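Local structure of phytochromobilin synthase (Solanum lycopersicum, 6KME) at residues E226-Y231 with N267-K272; K105-L110 with S219-N224; K148-L153 with S176-W181. The protein probably reduces biliverdin IX alpha to phytochromobilin, the phytochrome chromophore, with electrons from ferredoxin. The protein carries 1 engineered substitution. All coordinates share one frame; numbering follows the deposited sequence. Where two conformers were deposited one is given.

In the fold
Taken together, the three contacts illustrate how chemistry follows place in a fold. Contacts 1 and 2 share helix 218-238, using successive turns of it, and their centres lie 12 Å apart on the same side of the chain's centre; the centre of contact 3 is 26 Å from that of contact 1 and 22 Å from that of contact 2. Contact 2 is a surface contact, in which a turn between two sheet strands meets the helix through one amide bond and a little apolar packing. Contact 1, partly buried, sets a histidine face against a glycine and leaves an ion pair at its margin. Contact 3, also partly buried, is aliphatic, and its second segment ends at the biliverdin pocket.

Contact 1: E226-Y231 with N267-K272; sequences EAQHRY and NELGNK
Gly-270 sets its CA over the face of the His-229 imidazole, 3.6 Å from the ring centroid and only 3° off the ring normal, a CH-pi contact. With no side chain on Gly-270, its CA can come this close to the ring. The carbonyl oxygen of Lys-272 comes to the ring edge, in its plane, with O 3.2 Å from His-229 CE1. His-229 has CG anti to its N (chi1 -178°), which carries the ring out from the helix to the loop. Both ring nitrogens are satisfied: ND1 is hydrogen-bonded to Tyr-277 OH, and NE2 to the carbonyl of Val-266, just before the loop segment. The histidine of helix 218-238 thereby joins the irregular chain between helices 251-262 and 274-277 to the helical layer on one side of the antiparallel sheet of this bilin reductase. With an alanine at this position, the Val-266 carbonyl and the Tyr-277 hydroxyl would probably lose this partner and the Gly-270 backbone would face a gap. Next to the ring, CB of Leu-269 packs 4.1 Å from CB of His-229, while CD1 of Leu-269 reaches the amide of Gln-228, whose OE1 is hydrogen-bonded to Arg-82 and whose NE2 is hydrogen-bonded to the carbonyl of Pro-104. The outer side is looser. There the extended chain of exposed Lys-272 crosses Glu-226 at about a right angle, and NZ forms a salt bridge of 2.8 Å with Glu-226 OE2, met on the syn side, 21° out of the carboxylate plane.

Contact 2: K105-L110 with S219-N224; sequences KPEFDL and SQIACN
Pro-106 and Asn-224 bring their CA atoms to 5.4 Å, and Glu-107 and Ile-221 to 5.5 Å, as a type I turn from Lys-105 to Phe-108 passes beside helix 218-238. The polar link is made by the Asn-224 amide: ND2 donates to the carbonyl O of Pro-106 at 3.0 Å, with an N-H...O angle of 158°. The acceptor lies almost in the amide plane, and the donor arrives nearly along the C=O axis. The other end of this buried amide, OD1, is hydrogen-bonded to His-134, so both ends of the group are engaged and its rotation is fixed. CB of Asp-109 rests 3.9 Å from ND2 of Asn-224, while its carboxylate turns to Tyr-146 and Lys-145. Beside this polar link the packing centres on Ile-221, which uses both branches: CG2 lies 4.0 Å from Pro-106 CB, and CD1 lies 3.8 Å from Glu-107 CG. Glu-107 is bent at chi2 (76°), which brings OE2 of Glu-107 to 3.8 Å from CG2 of Ile-221. The arrangement is that of a beta-hairpin connection between adjacent antiparallel strands 96-104 and 112-119, opening with a type I turn and tied through the Pro-106 carbonyl to a side chain of helix 218-238.

Contact 3: K148-L153 with S176-W181; sequences KDLITL and SPIVIW. With BLA (biliverdine IX alpha), chain B.
Ile-178 faces Leu-150 across this contact, and tracing it outward from the backbone accounts for most of the packing. Its CB points toward segment 148-153 and splits into two branches that divide the opposing surface between them. The shorter, CG2, ends 3.3 Å from the carbonyl O of Leu-150, a close methyl-to-carbonyl approach, and also lies 4.3 Å from CD1 of Ile-151. The longer branch leaves through CG1, set between the backbone N and the carbonyl carbon (chi1 66°), and then extends to CD1. This terminal methyl is 4.1 Å from CD1 of Leu-150, with CB of the same leucine nearly as near, and CD2 of Leu-153 stands on its margin at 4.5 Å. Ile-151 CD1 also touches Pro-177 CB. The contact between the segments is wholly apolar at its side chains.

The chain around Ile-178 is held in shape from within. The hydroxyl OG of Ser-176 accepts from the N of Ile-178 at 3.0 Å, forming an ST turn inside a type I turn, and OG is also hydrogen-bonded to Asp-129. Arg-302 takes the carbonyls of Pro-177 and Val-179. Three residues beyond Ile-178, the biliverdin methyl CMA lies over one face of the Trp-181 ring, and at the ring's rim CH2 of Trp-181 comes 3.4 Å from CAA of biliverdin. The arrangement thus joins the start of helix 151-160 to the turn leading into edge strand 180-185 of the antiparallel sheet, whose Trp-181 forms part of the biliverdin pocket.

Contact 1: E226-Y231 with N267-K272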
loop_
_atom_site.group_PDB
_atom_site.type_symbol
_atom_site.label_atom_id
_atom_site.label_comp_id
_atom_site.label_asym_id
_atom_site.label_seq_id
_atom_site.Cartn_x
_atom_site.Cartn_y
_atom_site.Cartn_z
ATOM N N GLU A 226 -8.703 13.836 5.410
ATOM C CA GLU A 226 -7.833 13.677 6.571
ATOM C C GLU A 226 -7.437 12.218 6.762
ATOM O O GLU A 226 -6.273 11.918 7.057
ATOM C CB GLU A 226 -8.522 14.221 7.822
ATOM C CG GLU A 226 -7.873 13.764 9.126
ATOM C CD GLU A 226 -7.742 14.874 10.158
ATOM O OE1 GLU A 226 -7.803 16.062 9.779
ATOM O OE2 GLU A 226 -7.573 14.554 11.355
ATOM N N ALA A 227 -8.381 11.293 6.569
ATOM C CA ALA A 227 -8.062 9.872 6.683
ATOM C C ALA A 227 -6.976 9.463 5.692
ATOM O O ALA A 227 -6.050 8.721 6.048
ATOM C CB ALA A 227 -9.328 9.028 6.481
ATOM N N GLN A 228 -7.064 9.945 4.447
ATOM C CA GLN A 228 -6.016 9.662 3.472
ATOM C C GLN A 228 -4.699 10.335 3.856
ATOM O O GLN A 228 -3.631 9.719 3.739
ATOM C CB GLN A 228 -6.439 10.102 2.061
ATOM C CG GLN A 228 -5.385 9.724 1.008
ATOM C CD GLN A 228 -5.800 9.969 -0.447
ATOM O OE1 GLN A 228 -4.943 10.071 -1.323
ATOM N NE2 GLN A 228 -7.107 10.032 -0.708
ATOM N N HIS A 229 -4.750 11.596 4.309
ATOM C CA HIS A 229 -3.523 12.297 4.687
ATOM C C HIS A 229 -2.820 11.592 5.844
ATOM O O HIS A 229 -1.591 11.438 5.834
ATOM C CB HIS A 229 -3.822 13.752 5.054
ATOM C CG HIS A 229 -2.596 14.541 5.396
ATOM N ND1 HIS A 229 -2.318 14.970 6.675
ATOM C CD2 HIS A 229 -1.555 14.945 4.630
ATOM C CE1 HIS A 229 -1.169 15.621 6.681
ATOM N NE2 HIS A 229 -0.685 15.619 5.452
ATOM N N ARG A 230 -3.591 11.145 6.840
ATOM C CA ARG A 230 -3.024 10.392 7.954
ATOM C C ARG A 230 -2.334 9.121 7.469
ATOM O O ARG A 230 -1.236 8.786 7.929
ATOM C CB ARG A 230 -4.132 10.061 8.961
ATOM C CG ARG A 230 -3.681 9.225 10.186
ATOM C CD ARG A 230 -4.879 9.002 11.142
ATOM N NE ARG A 230 -4.597 7.986 12.154
ATOM C CZ ARG A 230 -4.877 6.687 12.020
ATOM N NH1 ARG A 230 -5.461 6.241 10.912
ATOM N NH2 ARG A 230 -4.580 5.829 12.998
ATOM N N TYR A 231 -2.964 8.408 6.532
ATOM C CA TYR A 231 -2.378 7.198 5.956
ATOM C C TYR A 231 -1.076 7.504 5.222
ATOM O O TYR A 231 -0.076 6.802 5.398
ATOM C CB TYR A 231 -3.399 6.547 5.020
ATOM C CG TYR A 231 -2.892 5.415 4.146
ATOM C CD1 TYR A 231 -3.098 4.085 4.512
ATOM C CD2 TYR A 231 -2.257 5.671 2.925
ATOM C CE1 TYR A 231 -2.665 3.040 3.712
ATOM C CE2 TYR A 231 -1.812 4.635 2.119
ATOM C CZ TYR A 231 -2.029 3.319 2.513
ATOM O OH TYR A 231 -1.603 2.275 1.723
ATOM N N ASN A 267 2.200 16.323 1.500
ATOM C CA ASN A 267 2.373 17.768 1.600
ATOM C C ASN A 267 1.073 18.528 1.346
ATOM O O ASN A 267 0.822 19.550 1.991
ATOM C CB ASN A 267 3.445 18.256 0.623
ATOM C CG ASN A 267 4.847 17.850 1.038
ATOM O OD1 ASN A 267 5.116 17.600 2.213
ATOM N ND2 ASN A 267 5.755 17.784 0.065
ATOM N N GLU A 268 0.230 18.055 0.429
ATOM C CA GLU A 268 -0.873 18.878 -0.063
ATOM C C GLU A 268 -2.213 18.626 0.620
ATOM O O GLU A 268 -3.039 19.541 0.673
ATOM C CB GLU A 268 -1.056 18.685 -1.575
ATOM N N LEU A 269 -2.469 17.426 1.133
ATOM C CA LEU A 269 -3.807 17.089 1.605
ATOM C C LEU A 269 -4.064 17.486 3.053
ATOM O O LEU A 269 -5.189 17.310 3.532
ATOM C CB LEU A 269 -4.061 15.585 1.438
ATOM C CG LEU A 269 -4.121 15.056 0.001
ATOM C CD1 LEU A 269 -4.484 13.582 -0.002
ATOM C CD2 LEU A 269 -5.112 15.841 -0.805
ATOM N N GLY A 270 -3.067 18.005 3.761
ATOM C CA GLY A 270 -3.242 18.334 5.167
ATOM C C GLY A 270 -1.987 18.974 5.718
ATOM O O GLY A 270 -0.916 18.922 5.106
ATOM N N ASN A 271 -2.138 19.575 6.901
ATOM C CA ASN A 271 -1.055 20.273 7.584
ATOM C C ASN A 271 -0.518 19.532 8.805
ATOM O O ASN A 271 0.564 19.881 9.286
ATOM C CB ASN A 271 -1.513 21.671 8.027
ATOM C CG ASN A 271 -1.793 22.589 6.860
ATOM O OD1 ASN A 271 -1.098 22.544 5.840
ATOM N ND2 ASN A 271 -2.820 23.427 6.998
ATOM N N LYS A 272 -1.233 18.537 9.321
ATOM C CA LYS A 272 -0.763 17.827 10.502
ATOM C C LYS A 272 0.516 17.051 10.207
ATOM O O LYS A 272 0.706 16.515 9.107
ATOM C CB LYS A 272 -1.845 16.884 11.020
ATOM C CG LYS A 272 -3.048 17.596 11.626
ATOM C CD LYS A 272 -4.071 16.587 12.139
ATOM C CE LYS A 272 -5.344 17.273 12.631
ATOM N NZ LYS A 272 -6.306 16.290 13.211
#

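Contact 2: K105-L110 with S219-N224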
loop_
_atom_site.group_PDB
_atom_site.type_symbol
_atom_site.label_atom_id
_atom_site.label_comp_id
_atom_site.label_asym_id
_atom_site.label_seq_id
_atom_site.Cartn_x
_atom_site.Cartn_y
_atom_site.Cartn_z
ATOM N N LYS A 105 -9.585 9.981 -5.091
ATOM C CA LYS A 105 -9.919 11.347 -4.751
ATOM C C LYS A 105 -10.792 11.337 -3.497
ATOM O O LYS A 105 -11.541 10.384 -3.264
ATOM C CB LYS A 105 -10.637 12.041 -5.915
ATOM C CG LYS A 105 -9.730 12.265 -7.122
ATOM C CD LYS A 105 -10.448 12.895 -8.301
ATOM C CE LYS A 105 -9.532 12.938 -9.519
ATOM N NZ LYS A 105 -10.238 13.451 -10.732
ATOM N N PRO A 106 -10.682 12.363 -2.651
ATOM C CA PRO A 106 -11.401 12.336 -1.365
ATOM C C PRO A 106 -12.916 12.256 -1.492
ATOM O O PRO A 106 -13.582 11.887 -0.520
ATOM C CB PRO A 106 -10.964 13.646 -0.694
ATOM C CG PRO A 106 -9.644 13.960 -1.322
ATOM C CD PRO A 106 -9.763 13.509 -2.746
ATOM N N GLU A 107 -13.484 12.589 -2.650
ATOM C CA GLU A 107 -14.922 12.430 -2.848
ATOM C C GLU A 107 -15.351 10.963 -2.917
ATOM O O GLU A 107 -16.536 10.666 -2.732
ATOM C CB GLU A 107 -15.357 13.158 -4.125
ATOM C CG GLU A 107 -15.304 14.685 -4.047
ATOM C CD GLU A 107 -13.891 15.257 -4.135
ATOM O OE1 GLU A 107 -12.961 14.530 -4.557
ATOM O OE2 GLU A 107 -13.715 16.445 -3.782
ATOM N N PHE A 108 -14.430 10.047 -3.187
ATOM C CA PHE A 108 -14.737 8.626 -3.346
ATOM C C PHE A 108 -14.051 7.851 -2.231
ATOM O O PHE A 108 -12.839 7.613 -2.285
ATOM C CB PHE A 108 -14.294 8.145 -4.720
ATOM C CG PHE A 108 -14.897 8.938 -5.845
ATOM C CD1 PHE A 108 -16.128 8.584 -6.380
ATOM C CD2 PHE A 108 -14.257 10.062 -6.336
ATOM C CE1 PHE A 108 -16.692 9.320 -7.407
ATOM C CE2 PHE A 108 -14.817 10.810 -7.359
ATOM C CZ PHE A 108 -16.039 10.441 -7.897
ATOM N N ASP A 109 -14.832 7.418 -1.237
ATOM C CA ASP A 109 -14.248 6.829 -0.028
ATOM C C ASP A 109 -13.761 5.391 -0.222
ATOM O O ASP A 109 -13.802 4.582 0.717
ATOM C CB ASP A 109 -15.264 6.889 1.118
ATOM C CG ASP A 109 -16.441 5.946 0.917
ATOM O OD1 ASP A 109 -16.720 5.557 -0.239
ATOM O OD2 ASP A 109 -17.087 5.595 1.928
ATOM N N LEU A 110 -13.257 5.082 -1.417
ATOM C CA LEU A 110 -12.760 3.745 -1.732
ATOM C C LEU A 110 -11.592 3.342 -0.834
ATOM O O LEU A 110 -10.821 4.191 -0.370
ATOM C CB LEU A 110 -12.282 3.675 -3.183
ATOM C CG LEU A 110 -13.337 3.618 -4.273
ATOM C CD1 LEU A 110 -12.802 4.291 -5.525
ATOM C CD2 LEU A 110 -13.689 2.165 -4.527
ATOM N N SER A 219 -18.350 18.199 4.763
ATOM C CA SER A 219 -17.674 17.710 5.961
ATOM C C SER A 219 -17.160 16.293 5.757
ATOM O O SER A 219 -16.049 15.958 6.188
ATOM C CB SER A 219 -18.611 17.770 7.166
ATOM O OG SER A 219 -18.943 19.107 7.490
ATOM N N GLN A 220 -17.953 15.450 5.090
ATOM C CA GLN A 220 -17.529 14.075 4.855
ATOM C C GLN A 220 -16.331 14.020 3.918
ATOM O O GLN A 220 -15.423 13.202 4.116
ATOM C CB GLN A 220 -18.690 13.249 4.302
ATOM C CG GLN A 220 -18.374 11.768 4.227
ATOM C CD GLN A 220 -17.937 11.206 5.572
ATOM O OE1 GLN A 220 -16.821 10.692 5.724
ATOM N NE2 GLN A 220 -18.817 11.313 6.563
ATOM N N ILE A 221 -16.294 14.888 2.903
ATOM C CA ILE A 221 -15.124 14.930 2.029
ATOM C C ILE A 221 -13.881 15.315 2.825
ATOM O O ILE A 221 -12.801 14.740 2.633
ATOM C CB ILE A 221 -15.370 15.882 0.847
ATOM C CG1 ILE A 221 -16.550 15.376 0.014
ATOM C CG2 ILE A 221 -14.114 15.998 -0.019
ATOM C CD1 ILE A 221 -16.998 16.315 -1.065
ATOM N N ALA A 222 -14.015 16.278 3.746
ATOM C CA ALA A 222 -12.886 16.648 4.597
ATOM C C ALA A 222 -12.455 15.481 5.476
ATOM O O ALA A 222 -11.255 15.258 5.679
ATOM C CB ALA A 222 -13.239 17.859 5.456
ATOM N N CYS A 223 -13.417 14.730 6.018
ATOM C CA CYS A 223 -13.062 13.566 6.822
ATOM C C CYS A 223 -12.324 12.530 5.984
ATOM O O CYS A 223 -11.309 11.976 6.424
ATOM C CB CYS A 223 -14.309 12.956 7.460
ATOM S SG CYS A 223 -14.810 13.711 9.032
ATOM N N ASN A 224 -12.813 12.260 4.767
ATOM C CA ASN A 224 -12.119 11.313 3.895
ATOM C C ASN A 224 -10.719 11.798 3.558
ATOM O O ASN A 224 -9.795 10.989 3.402
ATOM C CB ASN A 224 -12.892 11.101 2.590
ATOM C CG ASN A 224 -14.277 10.555 2.802
ATOM O OD1 ASN A 224 -14.578 9.963 3.841
ATOM N ND2 ASN A 224 -15.136 10.735 1.801
#

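Contact 3: K148-L153 with S176-W181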
loop_
_atom_site.group_PDB
_atom_site.type_symbol
_atom_site.label_atom_id
_atom_site.label_comp_id
_atom_site.label_asym_id
_atom_site.label_seq_id
_atom_site.Cartn_x
_atom_site.Cartn_y
_atom_site.Cartn_z
ATOM N N LYS A 148 -17.811 -7.028 3.054
ATOM C CA LYS A 148 -18.742 -8.125 3.306
ATOM C C LYS A 148 -18.671 -9.173 2.205
ATOM O O LYS A 148 -18.660 -10.379 2.481
ATOM C CB LYS A 148 -20.167 -7.588 3.439
ATOM N N ASP A 149 -18.587 -8.731 0.954
ATOM C CA ASP A 149 -18.631 -9.613 -0.203
ATOM C C ASP A 149 -17.251 -10.074 -0.663
ATOM O O ASP A 149 -17.159 -10.810 -1.654
ATOM C CB ASP A 149 -19.364 -8.909 -1.349
ATOM C CG ASP A 149 -20.854 -8.721 -1.054
ATOM O OD1 ASP A 149 -21.433 -9.569 -0.337
ATOM O OD2 ASP A 149 -21.444 -7.726 -1.532
ATOM N N LEU A 150 -16.188 -9.675 0.037
ATOM C CA LEU A 150 -14.822 -10.056 -0.297
ATOM C C LEU A 150 -14.197 -11.038 0.690
ATOM O O LEU A 150 -13.034 -11.419 0.506
ATOM C CB LEU A 150 -13.947 -8.810 -0.384
ATOM C CG LEU A 150 -14.333 -7.803 -1.456
ATOM C CD1 LEU A 150 -13.332 -6.659 -1.459
ATOM C CD2 LEU A 150 -14.408 -8.488 -2.811
ATOM N N ILE A 151 -14.929 -11.454 1.727
ATOM C CA ILE A 151 -14.369 -12.390 2.703
ATOM C C ILE A 151 -13.955 -13.698 2.026
ATOM O O ILE A 151 -12.903 -14.263 2.342
ATOM C CB ILE A 151 -15.364 -12.632 3.860
ATOM C CG1 ILE A 151 -15.647 -11.333 4.624
ATOM C CG2 ILE A 151 -14.865 -13.734 4.821
ATOM C CD1 ILE A 151 -14.428 -10.456 4.850
ATOM N N THR A 152 -14.754 -14.199 1.073
ATOM C CA THR A 152 -14.387 -15.441 0.395
ATOM C C THR A 152 -13.109 -15.275 -0.422
ATOM O O THR A 152 -12.306 -16.210 -0.521
ATOM C CB THR A 152 -15.538 -15.926 -0.494
ATOM O OG1 THR A 152 -15.841 -14.932 -1.477
ATOM C CG2 THR A 152 -16.780 -16.196 0.340
ATOM N N LEU A 153 -12.898 -14.092 -1.007
ATOM C CA LEU A 153 -11.646 -13.842 -1.717
ATOM C C LEU A 153 -10.454 -13.910 -0.762
ATOM O O LEU A 153 -9.445 -14.560 -1.054
ATOM C CB LEU A 153 -11.691 -12.486 -2.424
ATOM C CG LEU A 153 -10.370 -11.940 -2.998
ATOM C CD1 LEU A 153 -9.811 -12.815 -4.117
ATOM C CD2 LEU A 153 -10.544 -10.498 -3.481
ATOM N N SER A 176 -6.924 -4.415 6.035
ATOM C CA SER A 176 -8.293 -4.908 5.934
ATOM C C SER A 176 -8.357 -6.364 6.373
ATOM O O SER A 176 -7.327 -7.014 6.544
ATOM C CB SER A 176 -8.777 -4.755 4.496
ATOM O OG SER A 176 -8.543 -5.945 3.770
ATOM N N PRO A 177 -9.563 -6.918 6.561
ATOM C CA PRO A 177 -9.670 -8.345 6.916
ATOM C C PRO A 177 -9.257 -9.300 5.808
ATOM O O PRO A 177 -9.158 -10.499 6.075
ATOM C CB PRO A 177 -11.163 -8.527 7.251
ATOM C CG PRO A 177 -11.714 -7.138 7.417
ATOM C CD PRO A 177 -10.886 -6.269 6.531
ATOM N N ILE A 178 -9.023 -8.833 4.583
ATOM C CA ILE A 178 -8.571 -9.716 3.518
ATOM C C ILE A 178 -7.093 -9.514 3.202
ATOM O O ILE A 178 -6.619 -9.995 2.166
ATOM C CB ILE A 178 -9.428 -9.570 2.247
ATOM C CG1 ILE A 178 -9.262 -8.176 1.619
ATOM C CG2 ILE A 178 -10.887 -9.895 2.551
ATOM C CD1 ILE A 178 -9.876 -8.062 0.206
ATOM N N VAL A 179 -6.350 -8.817 4.068
ATOM C CA VAL A 179 -4.945 -8.535 3.783
ATOM C C VAL A 179 -4.179 -9.835 3.568
ATOM O O VAL A 179 -4.400 -10.843 4.254
ATOM C CB VAL A 179 -4.297 -7.707 4.907
ATOM C CG1 VAL A 179 -4.311 -8.482 6.258
ATOM C CG2 VAL A 179 -2.875 -7.331 4.530
ATOM N N ILE A 180 -3.312 -9.825 2.570
ATOM C CA ILE A 180 -2.315 -10.867 2.389
ATOM C C ILE A 180 -0.997 -10.301 2.903
ATOM O O ILE A 180 -0.394 -9.426 2.271
ATOM C CB ILE A 180 -2.207 -11.306 0.925
ATOM C CG1 ILE A 180 -3.511 -11.964 0.477
ATOM C CG2 ILE A 180 -1.004 -12.250 0.736
ATOM C CD1 ILE A 180 -3.586 -12.182 -1.017
ATOM N N TRP A 181 -0.572 -10.780 4.069
ATOM C CA TRP A 181 0.734 -10.465 4.641
ATOM C C TRP A 181 1.438 -11.808 4.736
ATOM O O TRP A 181 0.952 -12.713 5.423
ATOM C CB TRP A 181 0.597 -9.765 6.000
ATOM C CG TRP A 181 1.735 -10.036 6.978
ATOM C CD1 TRP A 181 1.641 -10.601 8.225
ATOM C CD2 TRP A 181 3.127 -9.752 6.768
ATOM N NE1 TRP A 181 2.896 -10.679 8.807
ATOM C CE2 TRP A 181 3.821 -10.161 7.934
ATOM C CE3 TRP A 181 3.853 -9.176 5.713
ATOM C CZ2 TRP A 181 5.210 -10.030 8.063
ATOM C CZ3 TRP A 181 5.230 -9.043 5.843
ATOM C CH2 TRP A 181 5.896 -9.471 7.012
HETATM C CHA BLA B . 9.312 -5.837 5.474
HETATM N NA BLA B . 7.142 -4.604 4.770
HETATM C C1A BLA B . 7.867 -5.407 5.666
HETATM C C2A BLA B . 6.982 -5.715 6.791
HETATM C C3A BLA B . 5.702 -5.056 6.527
HETATM C C4A BLA B . 5.828 -4.374 5.271
HETATM C CMA BLA B . 4.420 -5.064 7.363
HETATM C CAA BLA B . 7.442 -6.566 8.008
HETATM C CBA BLA B . 8.232 -5.695 8.948
HETATM C CGA BLA B . 7.284 -5.007 9.998
HETATM O O1A BLA B . 6.603 -5.814 10.559
HETATM O O2A BLA B . 7.420 -3.820 10.051
HETATM C CHB BLA B . 4.774 -3.554 4.514
HETATM N NB BLA B . 3.657 -2.264 6.244
HETATM C C1B BLA B . 3.911 -2.525 4.878
HETATM C C2B BLA B . 2.703 -1.777 4.168
HETATM C C3B BLA B . 2.044 -0.966 5.084
HETATM C C4B BLA B . 2.691 -1.232 6.445
HETATM C CMB BLA B . 2.575 -1.814 2.656
HETATM O OB BLA B . 2.529 -0.710 7.537
HETATM C CAB BLA B . 0.890 0.005 5.147
HETATM C CBB BLA B . 0.325 0.831 6.059
HETATM N NC BLA B . 9.301 -3.056 0.960
HETATM C C1C BLA B . 8.511 -2.304 0.060
HETATM C C2C BLA B . 9.504 -1.654 -0.913
HETATM C C3C BLA B . 10.784 -2.059 -0.534
HETATM C C4C BLA B . 10.684 -2.987 0.701
HETATM C CMC BLA B . 8.956 -0.750 -2.025
HETATM O OC BLA B . 7.302 -2.320 0.221
HETATM C CAC BLA B . 12.055 -1.665 -1.198
HETATM C CBC BLA B . 12.464 -0.541 -1.826
HETATM C CHD BLA B . 11.554 -3.666 1.511
HETATM N ND BLA B . 10.053 -4.608 3.401
HETATM C C1D BLA B . 11.220 -4.426 2.782
HETATM C C2D BLA B . 12.370 -5.113 3.496
HETATM C C3D BLA B . 11.829 -5.744 4.601
HETATM C C4D BLA B . 10.303 -5.443 4.590
HETATM C CMD BLA B . 13.782 -5.014 2.950
HETATM C CAD BLA B . 12.448 -6.598 5.715
HETATM C CBD BLA B . 13.299 -5.806 6.689
HETATM C CGD BLA B . 12.492 -4.817 7.640
HETATM O O1D BLA B . 12.979 -3.700 7.632
HETATM O O2D BLA B . 11.542 -5.340 8.208
#